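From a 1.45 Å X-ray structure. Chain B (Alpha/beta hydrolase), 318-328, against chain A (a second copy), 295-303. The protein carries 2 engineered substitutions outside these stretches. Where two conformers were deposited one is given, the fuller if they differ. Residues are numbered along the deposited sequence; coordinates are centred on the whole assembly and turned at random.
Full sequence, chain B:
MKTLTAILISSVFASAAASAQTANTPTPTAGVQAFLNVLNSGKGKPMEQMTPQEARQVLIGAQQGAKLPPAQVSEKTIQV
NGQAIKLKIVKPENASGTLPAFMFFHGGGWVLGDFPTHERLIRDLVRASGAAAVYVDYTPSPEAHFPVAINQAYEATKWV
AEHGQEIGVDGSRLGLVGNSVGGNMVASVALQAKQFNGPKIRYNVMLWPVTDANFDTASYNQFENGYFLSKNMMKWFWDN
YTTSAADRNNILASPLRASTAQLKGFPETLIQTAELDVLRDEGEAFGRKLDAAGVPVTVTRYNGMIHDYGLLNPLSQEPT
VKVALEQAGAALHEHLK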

# COMPACT_ATOMS: atom_id res chain seq x y z
N GLU B 318 -7.51 -1.05 -13.96
CA GLU B 318 -6.08 -0.83 -13.81
C GLU B 318 -5.55 -1.71 -12.69
O GLU B 318 -6.15 -1.76 -11.61
CB GLU B 318 -5.85 0.65 -13.51
CG GLU B 318 -4.41 1.06 -13.34
CD GLU B 318 -3.60 1.05 -14.62
OE1 GLU B 318 -4.21 1.02 -15.72
OE2 GLU B 318 -2.35 1.03 -14.52
N PRO B 319 -4.45 -2.45 -12.90
CA PRO B 319 -4.01 -3.39 -11.86
C PRO B 319 -3.82 -2.73 -10.51
O PRO B 319 -4.27 -3.26 -9.48
CB PRO B 319 -2.71 -3.96 -12.44
CG PRO B 319 -2.93 -3.91 -13.93
CD PRO B 319 -3.73 -2.65 -14.18
N THR B 320 -3.18 -1.56 -10.48
CA THR B 320 -2.94 -0.85 -9.22
C THR B 320 -4.24 -0.49 -8.52
O THR B 320 -4.31 -0.53 -7.30
CB THR B 320 -2.14 0.43 -9.50
OG1 THR B 320 -0.86 0.06 -9.98
CG2 THR B 320 -2.00 1.29 -8.27
N VAL B 321 -5.27 -0.11 -9.27
CA VAL B 321 -6.55 0.25 -8.67
C VAL B 321 -7.15 -0.94 -7.94
O VAL B 321 -7.58 -0.84 -6.78
CB VAL B 321 -7.51 0.81 -9.72
CG1 VAL B 321 -8.92 0.92 -9.14
CG2 VAL B 321 -7.01 2.15 -10.26
N LYS B 322 -7.18 -2.09 -8.61
CA LYS B 322 -7.81 -3.26 -8.00
C LYS B 322 -7.07 -3.66 -6.73
O LYS B 322 -7.69 -3.97 -5.71
CB LYS B 322 -7.82 -4.40 -9.01
CG LYS B 322 -8.76 -4.13 -10.19
CD LYS B 322 -8.96 -5.34 -11.09
CE LYS B 322 -7.80 -5.60 -11.97
NZ LYS B 322 -8.20 -6.66 -12.96
N VAL B 323 -5.74 -3.62 -6.77
CA VAL B 323 -4.95 -3.96 -5.59
C VAL B 323 -5.13 -2.92 -4.49
O VAL B 323 -5.32 -3.27 -3.32
CB VAL B 323 -3.48 -4.18 -5.97
CG1 VAL B 323 -2.61 -4.31 -4.73
CG2 VAL B 323 -3.36 -5.44 -6.81
N ALA B 324 -5.07 -1.63 -4.83
CA ALA B 324 -5.17 -0.60 -3.81
C ALA B 324 -6.47 -0.71 -3.04
O ALA B 324 -6.50 -0.51 -1.82
CB ALA B 324 -5.08 0.78 -4.46
N LEU B 325 -7.57 -0.97 -3.73
CA LEU B 325 -8.88 -1.02 -3.08
C LEU B 325 -9.03 -2.30 -2.28
O LEU B 325 -9.58 -2.27 -1.17
CB LEU B 325 -9.99 -0.82 -4.11
CG LEU B 325 -9.96 0.56 -4.79
CD1 LEU B 325 -11.10 0.66 -5.81
CD2 LEU B 325 -10.05 1.68 -3.78
N GLU B 326 -8.51 -3.43 -2.77
CA GLU B 326 -8.45 -4.63 -1.96
C GLU B 326 -7.66 -4.37 -0.69
O GLU B 326 -8.06 -4.80 0.40
CB GLU B 326 -7.82 -5.76 -2.76
CG GLU B 326 -7.78 -7.09 -2.02
CD GLU B 326 -9.14 -7.72 -1.81
OE1 GLU B 326 -10.06 -7.48 -2.63
OE2 GLU B 326 -9.29 -8.50 -0.84
N GLN B 327 -6.53 -3.67 -0.81
CA GLN B 327 -5.67 -3.40 0.34
C GLN B 327 -6.32 -2.47 1.35
O GLN B 327 -6.15 -2.65 2.57
CB GLN B 327 -4.32 -2.88 -0.16
CG GLN B 327 -3.53 -3.97 -0.87
CD GLN B 327 -2.16 -3.51 -1.31
OE1 GLN B 327 -1.97 -2.33 -1.65
NE2 GLN B 327 -1.20 -4.42 -1.33
N ALA B 328 -7.04 -1.45 0.88
CA ALA B 328 -7.77 -0.59 1.79
C ALA B 328 -8.83 -1.39 2.52
O ALA B 328 -9.01 -1.25 3.73
CB ALA B 328 -8.40 0.57 1.03
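Chain A (295-303) VPVTVTRYN

From Val A297 onward, chain A runs as an extended strand across the first turns of the chain B helix, which runs from Pro B319 to Ala B328 and beyond. The two axes come within 7.2 Å. Their N-to-C directions differ by 53° (signed crossing angle -53°), so the strand runs obliquely along the helix in the same general sense. The backbones are closest at the start of both elements: the CA atoms of Thr B320 and Thr A298 are 4.6 Å apart, and those of Pro B319 and Pro A296 are 5.6 Å apart.

Strand alternation decides which chain A side chains meet the helix. Thr A298 and Thr A300 point toward it, while Val A297 and Val A299 point away. On the helix, Pro B319, Val B323 and Gln B327 point toward the strand. Their spacing of four residues places them along one face.

Thr A298 has the most area covered. Its chi1 is m, and OG1 of Thr A298 is directed at the helix, 3.4 Å from CA of Thr B320. Val B323 is t, with both methyls against Thr A298: CG2 of Val B323 is 3.5 Å from OG1 of Thr A298, and CG1 of Val B323 is 3.8 Å from CG2 of Thr A298. The approach of Thr A298 OG1 to O of Pro B319 is 3.6 Å.

The two prolines make the apolar contact at the beginning. CG of Pro B319 is 3.7 Å from CB of Pro A296, and both rings are C-gamma exo.

Thr B320 points sideways and is also m. This rotamer brings OG1 of Thr B320 to 3.3 Å from O of Val A297. OG1 of Thr B320 is also 2.7 Å from water 2, which accepts a hydrogen bond from N of Val A299 at 2.9 Å.

Glu B318 occupies the N-cap position. Its t, p side chain starts sideways, but its end comes nearer to chain A. Water 1 accepts from N of Thr B320 at 2.9 Å. It can donate to OE2 of Glu B318 at 2.7 Å and, weakly, to O of Val A297 at 3.3 Å, though more acceptors are in reach than it has protons.

Gln B327 has an extended m, t side chain that reaches the strand. OE1 of Gln B327 is 4.0 Å from OG1 of Thr A300. Water 3 is 3.2 Å from OG1 of Thr A300. It accepts from NE2 of Gln B327 at 2.9 Å and donates to OH of Tyr A302 at 2.9 Å. Tyr A302, m at chi1, starts sideways, but its end comes nearer to the helix.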

# COMPACT_ATOMS: atom_id res chain seq x y z
N VAL A 295 3.25 -5.80 -18.06
CA VAL A 295 3.05 -6.65 -16.88
C VAL A 295 2.09 -5.94 -15.94
O VAL A 295 2.32 -4.78 -15.60
CB VAL A 295 4.39 -6.87 -16.20
CG1 VAL A 295 4.23 -7.70 -14.93
CG2 VAL A 295 5.38 -7.53 -17.15
N PRO A 296 1.03 -6.60 -15.46
CA PRO A 296 0.22 -6.01 -14.39
C PRO A 296 1.05 -5.89 -13.13
O PRO A 296 1.52 -6.89 -12.58
CB PRO A 296 -0.95 -6.99 -14.24
CG PRO A 296 -0.97 -7.75 -15.57
CD PRO A 296 0.47 -7.89 -15.91
N VAL A 297 1.26 -4.66 -12.67
CA VAL A 297 2.15 -4.40 -11.55
C VAL A 297 1.62 -3.25 -10.70
O VAL A 297 1.16 -2.22 -11.22
CB VAL A 297 3.60 -4.17 -12.01
CG1 VAL A 297 3.68 -3.01 -12.98
CG2 VAL A 297 4.49 -3.93 -10.82
N THR A 298 1.70 -3.43 -9.39
CA THR A 298 1.36 -2.41 -8.39
C THR A 298 2.62 -2.09 -7.62
O THR A 298 3.33 -3.02 -7.20
CB THR A 298 0.30 -2.97 -7.43
OG1 THR A 298 -0.88 -3.32 -8.15
CG2 THR A 298 -0.06 -1.95 -6.37
N VAL A 299 2.91 -0.81 -7.45
CA VAL A 299 4.07 -0.36 -6.67
C VAL A 299 3.56 0.52 -5.54
O VAL A 299 2.95 1.57 -5.79
CB VAL A 299 5.09 0.40 -7.52
CG1 VAL A 299 6.26 0.85 -6.66
CG2 VAL A 299 5.60 -0.49 -8.67
N THR A 300 3.82 0.11 -4.30
CA THR A 300 3.37 0.83 -3.11
C THR A 300 4.58 1.22 -2.28
O THR A 300 5.33 0.35 -1.83
CB THR A 300 2.46 -0.02 -2.23
OG1 THR A 300 1.45 -0.66 -3.02
CG2 THR A 300 1.78 0.82 -1.15
N ARG A 301 4.76 2.52 -2.07
CA ARG A 301 5.77 3.03 -1.16
C ARG A 301 5.14 3.27 0.20
O ARG A 301 4.13 3.97 0.31
CB ARG A 301 6.34 4.35 -1.69
CG ARG A 301 7.39 4.99 -0.79
CD ARG A 301 7.69 6.42 -1.19
NE ARG A 301 8.48 6.47 -2.41
CZ ARG A 301 9.18 7.52 -2.82
NH1 ARG A 301 9.15 8.64 -2.11
NH2 ARG A 301 9.90 7.45 -3.93
N TYR A 302 5.73 2.70 1.25
CA TYR A 302 5.28 2.89 2.62
C TYR A 302 6.13 3.97 3.26
O TYR A 302 7.35 3.82 3.41
CB TYR A 302 5.29 1.57 3.41
CG TYR A 302 4.16 0.65 2.96
CD1 TYR A 302 4.29 -0.12 1.82
CD2 TYR A 302 2.97 0.60 3.65
CE1 TYR A 302 3.26 -0.93 1.38
CE2 TYR A 302 1.92 -0.22 3.21
CZ TYR A 302 2.09 -0.98 2.08
OH TYR A 302 1.08 -1.80 1.60
N ASN A 303 5.50 5.09 3.60
CA ASN A 303 6.27 6.22 4.12
C ASN A 303 6.72 6.00 5.57
O ASN A 303 6.12 5.25 6.35
CB ASN A 303 5.47 7.51 4.01
CG ASN A 303 5.67 8.21 2.69
OD1 ASN A 303 6.31 7.70 1.77
ND2 ASN A 303 5.13 9.42 2.59
O HOH W 1 -1.38 -0.55 -12.57
O HOH W 2 1.44 1.17 -8.98
O HOH W 3 1.37 -3.09 -0.93